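Local coordinates for chitin biosynthesis protein CHS5 (Saccharomyces cerevisiae, PDB 4IN3) that helps form the exomer cargo adaptor at the trans-Golgi network, which mediates export of specific cargo proteins, including chitin synthase CHS3, at residues A[12-23]-A[26-37]. Sequence-based numbering, arbitrary orientation.
Sequences LLTVGKLDASLA and TTQDHHVIEFPT
F35 meets A23 across the contact and turns its ring back on its own strand, where CD of P36 rests 3.5 Å above one ring face, offset toward the rim. With CG anti to the backbone N (chi1 -161°), the ring leads away from 12-23, and just CB stays near A23 O; farther out it packs on L25 and L40 of its own chain and on M52 of the second CHS5 subunit. In the 27-31 turn, Q28 O sits over the centre of one face of the H30 imidazole, whose NE2 is hydrogen-bonded to Y394 of BCH1. A23 and F35 form an antiparallel hydrogen-bonded pair: A23 N to F35 O and F35 N to A23 O are both 2.9 Å. Two residues farther along, T37 N reaches S21 O at 3.1 Å, almost straight (173°), from above the carbonyl plane. The T37 side chain points toward 12-23: OG1 lies 3.0 Å from S21 O, and methyl CG2 is 3.8 Å from CD1 of L18, the side chains crossing at about a right angle. CD1 of L22 lies against the carboxylate end of E34. At the other end T14 and T26 pair likewise, T14 N to T26 O at 3.0 Å and T26 N to T14 O at 3.1 Å; T26 OG1 is hydrogen-bonded to N378 of the BCH1 chain. Beside them L13 and T27 run side by side, CG against CG2, while CD2 of L13 also touches CD1 of I33, the two side chains crossing at about a right angle. A water bridges L12 O to Q28 N and OE1. The contact thus spans two consecutive hairpins of the antiparallel sheet: strand 22-26 runs between 9-18 and 32-36, and 49-57 flanks 9-18 on its other side, with a backbone hydrogen bond between L13 and I50.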
loop_
_atom_site.group_PDB
_atom_site.type_symbol
_atom_site.label_atom_id
_atom_site.label_comp_id
_atom_site.label_asym_id
_atom_site.label_seq_id
_atom_site.Cartn_x
_atom_site.Cartn_y
_atom_site.Cartn_z
ATOM N N LEU A 12 -0.105 28.908 19.926
ATOM C CA LEU A 12 0.458 29.561 18.752
ATOM C C LEU A 12 0.854 28.486 17.744
ATOM O O LEU A 12 1.443 27.466 18.109
ATOM C CB LEU A 12 1.673 30.418 19.114
ATOM C CG LEU A 12 1.440 31.930 19.184
ATOM C CD1 LEU A 12 0.611 32.312 20.404
ATOM C CD2 LEU A 12 2.767 32.674 19.167
ATOM N N LEU A 13 0.508 28.696 16.480
ATOM C CA LEU A 13 0.872 27.740 15.442
ATOM C C LEU A 13 1.494 28.451 14.245
ATOM O O LEU A 13 1.201 29.621 13.975
ATOM C CB LEU A 13 -0.338 26.905 15.009
ATOM C CG LEU A 13 -0.990 26.024 16.080
ATOM C CD1 LEU A 13 -2.161 26.738 16.742
ATOM C CD2 LEU A 13 -1.429 24.682 15.495
ATOM N N THR A 14 2.367 27.741 13.539
ATOM C CA THR A 14 3.022 28.290 12.361
ATOM C C THR A 14 2.450 27.650 11.101
ATOM O O THR A 14 2.362 26.423 11.001
ATOM C CB THR A 14 4.545 28.062 12.406
ATOM O OG1 THR A 14 5.071 28.554 13.647
ATOM C CG2 THR A 14 5.223 28.782 11.248
ATOM N N VAL A 15 2.065 28.487 10.141
ATOM C CA VAL A 15 1.469 28.005 8.896
ATOM C C VAL A 15 2.544 27.485 7.930
ATOM O O VAL A 15 3.363 28.254 7.425
ATOM C CB VAL A 15 0.626 29.103 8.216
ATOM C CG1 VAL A 15 -0.060 28.553 6.982
ATOM C CG2 VAL A 15 -0.401 29.664 9.199
ATOM N N GLY A 16 2.525 26.176 7.683
ATOM C CA GLY A 16 3.541 25.497 6.889
ATOM C C GLY A 16 3.140 25.251 5.443
ATOM O O GLY A 16 2.457 26.087 4.845
ATOM N N LYS A 17 3.572 24.116 4.883
ATOM C CA LYS A 17 3.198 23.715 3.520
ATOM C C LYS A 17 1.680 23.793 3.353
ATOM O O LYS A 17 0.921 23.339 4.215
ATOM C CB LYS A 17 3.688 22.294 3.212
ATOM C CG LYS A 17 4.001 22.041 1.737
ATOM C CD LYS A 17 4.616 20.660 1.519
ATOM C CE LYS A 17 3.632 19.709 0.854
ATOM N NZ LYS A 17 4.223 18.360 0.630
ATOM N N LEU A 18 1.233 24.372 2.245
ATOM C CA LEU A 18 -0.180 24.712 2.120
ATOM C C LEU A 18 -0.824 24.207 0.824
ATOM O O LEU A 18 -0.171 24.119 -0.215
ATOM C CB LEU A 18 -0.346 26.228 2.277
ATOM C CG LEU A 18 -1.669 26.924 1.959
ATOM C CD1 LEU A 18 -2.023 27.970 3.011
ATOM C CD2 LEU A 18 -1.592 27.571 0.587
ATOM N N ASP A 19 -2.111 23.876 0.904
ATOM C CA ASP A 19 -2.878 23.404 -0.241
ATOM C C ASP A 19 -4.091 24.320 -0.410
ATOM O O ASP A 19 -4.212 25.318 0.305
ATOM C CB ASP A 19 -3.310 21.953 -0.002
ATOM C CG ASP A 19 -3.903 21.307 -1.236
ATOM O OD1 ASP A 19 -3.638 21.815 -2.347
ATOM O OD2 ASP A 19 -4.629 20.299 -1.103
ATOM N N ALA A 20 -4.959 24.015 -1.374
ATOM C CA ALA A 20 -6.256 24.675 -1.461
ATOM C C ALA A 20 -7.133 24.041 -0.391
ATOM O O ALA A 20 -8.016 24.677 0.182
ATOM C CB ALA A 20 -6.872 24.476 -2.825
ATOM N N SER A 21 -6.854 22.768 -0.126
ATOM C CA SER A 21 -7.581 21.968 0.853
ATOM C C SER A 21 -7.051 22.146 2.273
ATOM O O SER A 21 -7.796 22.511 3.187
ATOM C CB SER A 21 -7.515 20.482 0.468
ATOM O OG SER A 21 -8.173 19.669 1.422
ATOM N N LEU A 22 -5.760 21.892 2.455
ATOM C CA LEU A 22 -5.204 21.833 3.798
ATOM C C LEU A 22 -3.970 22.696 4.012
ATOM O O LEU A 22 -3.127 22.844 3.125
ATOM C CB LEU A 22 -4.841 20.394 4.156
ATOM C CG LEU A 22 -5.893 19.296 4.051
ATOM C CD1 LEU A 22 -5.222 17.942 4.162
ATOM C CD2 LEU A 22 -6.970 19.443 5.123
ATOM N N ALA A 23 -3.878 23.256 5.212
ATOM C CA ALA A 23 -2.640 23.820 5.710
ATOM C C ALA A 23 -2.121 22.820 6.734
ATOM O O ALA A 23 -2.901 22.136 7.405
ATOM C CB ALA A 23 -2.870 25.161 6.350
ATOM N N THR A 26 2.342 23.782 12.634
ATOM C CA THR A 26 3.305 23.228 13.579
ATOM C C THR A 26 3.365 24.035 14.869
ATOM O O THR A 26 3.392 25.267 14.843
ATOM C CB THR A 26 4.722 23.138 12.979
ATOM O OG1 THR A 26 5.219 24.454 12.708
ATOM C CG2 THR A 26 4.717 22.319 11.692
ATOM N N THR A 27 3.380 23.331 15.996
ATOM C CA THR A 27 3.566 23.968 17.293
ATOM C C THR A 27 5.020 23.828 17.740
ATOM O O THR A 27 5.823 23.181 17.065
ATOM C CB THR A 27 2.631 23.367 18.352
ATOM O OG1 THR A 27 2.697 21.938 18.284
ATOM C CG2 THR A 27 1.201 23.811 18.106
ATOM N N GLN A 28 5.356 24.431 18.876
ATOM C CA GLN A 28 6.720 24.362 19.393
ATOM C C GLN A 28 6.960 23.074 20.176
ATOM O O GLN A 28 8.104 22.704 20.440
ATOM C CB GLN A 28 7.050 25.596 20.237
ATOM C CG GLN A 28 7.461 26.810 19.409
ATOM C CD GLN A 28 6.689 28.059 19.777
ATOM O OE1 GLN A 28 5.703 28.001 20.513
ATOM N NE2 GLN A 28 7.132 29.202 19.263
ATOM N N ASP A 29 5.874 22.391 20.526
ATOM C CA ASP A 29 5.952 21.096 21.199
ATOM C C ASP A 29 5.928 19.951 20.182
ATOM O O ASP A 29 5.820 18.784 20.540
ATOM C CB ASP A 29 4.863 20.943 22.268
ATOM C CG ASP A 29 3.525 21.489 21.826
ATOM O OD1 ASP A 29 3.088 21.164 20.702
ATOM O OD2 ASP A 29 2.909 22.243 22.611
ATOM N N HIS A 30 6.013 20.325 18.909
ATOM C CA HIS A 30 6.116 19.394 17.783
ATOM C C HIS A 30 4.879 18.548 17.483
ATOM O O HIS A 30 4.984 17.363 17.139
ATOM C CB HIS A 30 7.357 18.509 17.917
ATOM C CG HIS A 30 8.618 19.278 18.169
ATOM N ND1 HIS A 30 9.127 20.187 17.267
ATOM C CD2 HIS A 30 9.466 19.279 19.223
ATOM C CE1 HIS A 30 10.238 20.714 17.754
ATOM N NE2 HIS A 30 10.467 20.179 18.940
ATOM N N HIS A 31 3.713 19.176 17.607
ATOM C CA HIS A 31 2.489 18.639 17.026
ATOM C C HIS A 31 2.395 19.120 15.571
ATOM O O HIS A 31 2.716 20.272 15.259
ATOM C CB HIS A 31 1.260 19.127 17.788
ATOM C CG HIS A 31 1.127 18.559 19.163
ATOM N ND1 HIS A 31 1.073 19.347 20.289
ATOM C CD2 HIS A 31 1.015 17.279 19.590
ATOM C CE1 HIS A 31 0.947 18.580 21.355
ATOM N NE2 HIS A 31 0.908 17.318 20.958
ATOM N N VAL A 32 1.969 18.240 14.671
ATOM C CA VAL A 32 1.703 18.645 13.294
ATOM C C VAL A 32 0.224 18.426 12.989
ATOM O O VAL A 32 -0.295 17.317 13.137
ATOM C CB VAL A 32 2.607 17.909 12.280
ATOM C CG1 VAL A 32 2.180 18.230 10.853
ATOM C CG2 VAL A 32 4.060 18.302 12.505
ATOM N N ILE A 33 -0.454 19.484 12.561
ATOM C CA ILE A 33 -1.908 19.446 12.440
ATOM C C ILE A 33 -2.401 19.703 11.020
ATOM O O ILE A 33 -2.001 20.678 10.385
ATOM C CB ILE A 33 -2.567 20.468 13.396
ATOM C CG1 ILE A 33 -2.354 20.055 14.853
ATOM C CG2 ILE A 33 -4.056 20.615 13.109
ATOM C CD1 ILE A 33 -2.916 21.041 15.857
ATOM N N GLU A 34 -3.260 18.814 10.525
ATOM C CA GLU A 34 -3.935 19.034 9.253
ATOM C C GLU A 34 -5.157 19.912 9.496
ATOM O O GLU A 34 -6.040 19.561 10.280
ATOM C CB GLU A 34 -4.341 17.705 8.611
ATOM C CG GLU A 34 -3.171 16.800 8.279
ATOM C CD GLU A 34 -3.400 15.980 7.022
ATOM O OE1 GLU A 34 -4.157 14.987 7.084
ATOM O OE2 GLU A 34 -2.831 16.340 5.969
ATOM N N PHE A 35 -5.212 21.057 8.825
ATOM C CA PHE A 35 -6.261 22.030 9.107
ATOM C C PHE A 35 -6.886 22.591 7.831
ATOM O O PHE A 35 -6.178 22.869 6.870
ATOM C CB PHE A 35 -5.685 23.161 9.957
ATOM C CG PHE A 35 -6.719 23.964 10.688
ATOM C CD1 PHE A 35 -7.340 23.453 11.814
ATOM C CD2 PHE A 35 -7.060 25.239 10.263
ATOM C CE1 PHE A 35 -8.288 24.189 12.495
ATOM C CE2 PHE A 35 -8.009 25.984 10.942
ATOM C CZ PHE A 35 -8.625 25.458 12.061
ATOM N N PRO A 36 -8.222 22.748 7.819
ATOM C CA PRO A 36 -8.905 23.322 6.650
ATOM C C PRO A 36 -8.431 24.747 6.353
ATOM O O PRO A 36 -8.517 25.619 7.220
ATOM C CB PRO A 36 -10.375 23.337 7.076
ATOM C CG PRO A 36 -10.477 22.254 8.097
ATOM C CD PRO A 36 -9.174 22.287 8.844
ATOM N N THR A 37 -7.941 24.975 5.136
ATOM C CA THR A 37 -7.404 26.277 4.748
ATOM C C THR A 37 -8.498 27.343 4.713
ATOM O O THR A 37 -8.226 28.535 4.884
ATOM C CB THR A 37 -6.724 26.214 3.363
ATOM O OG1 THR A 37 -6.060 24.953 3.203
ATOM C CG2 THR A 37 -5.718 27.348 3.204
HETATM O O HOH W 1 3.313 26.298 19.823
#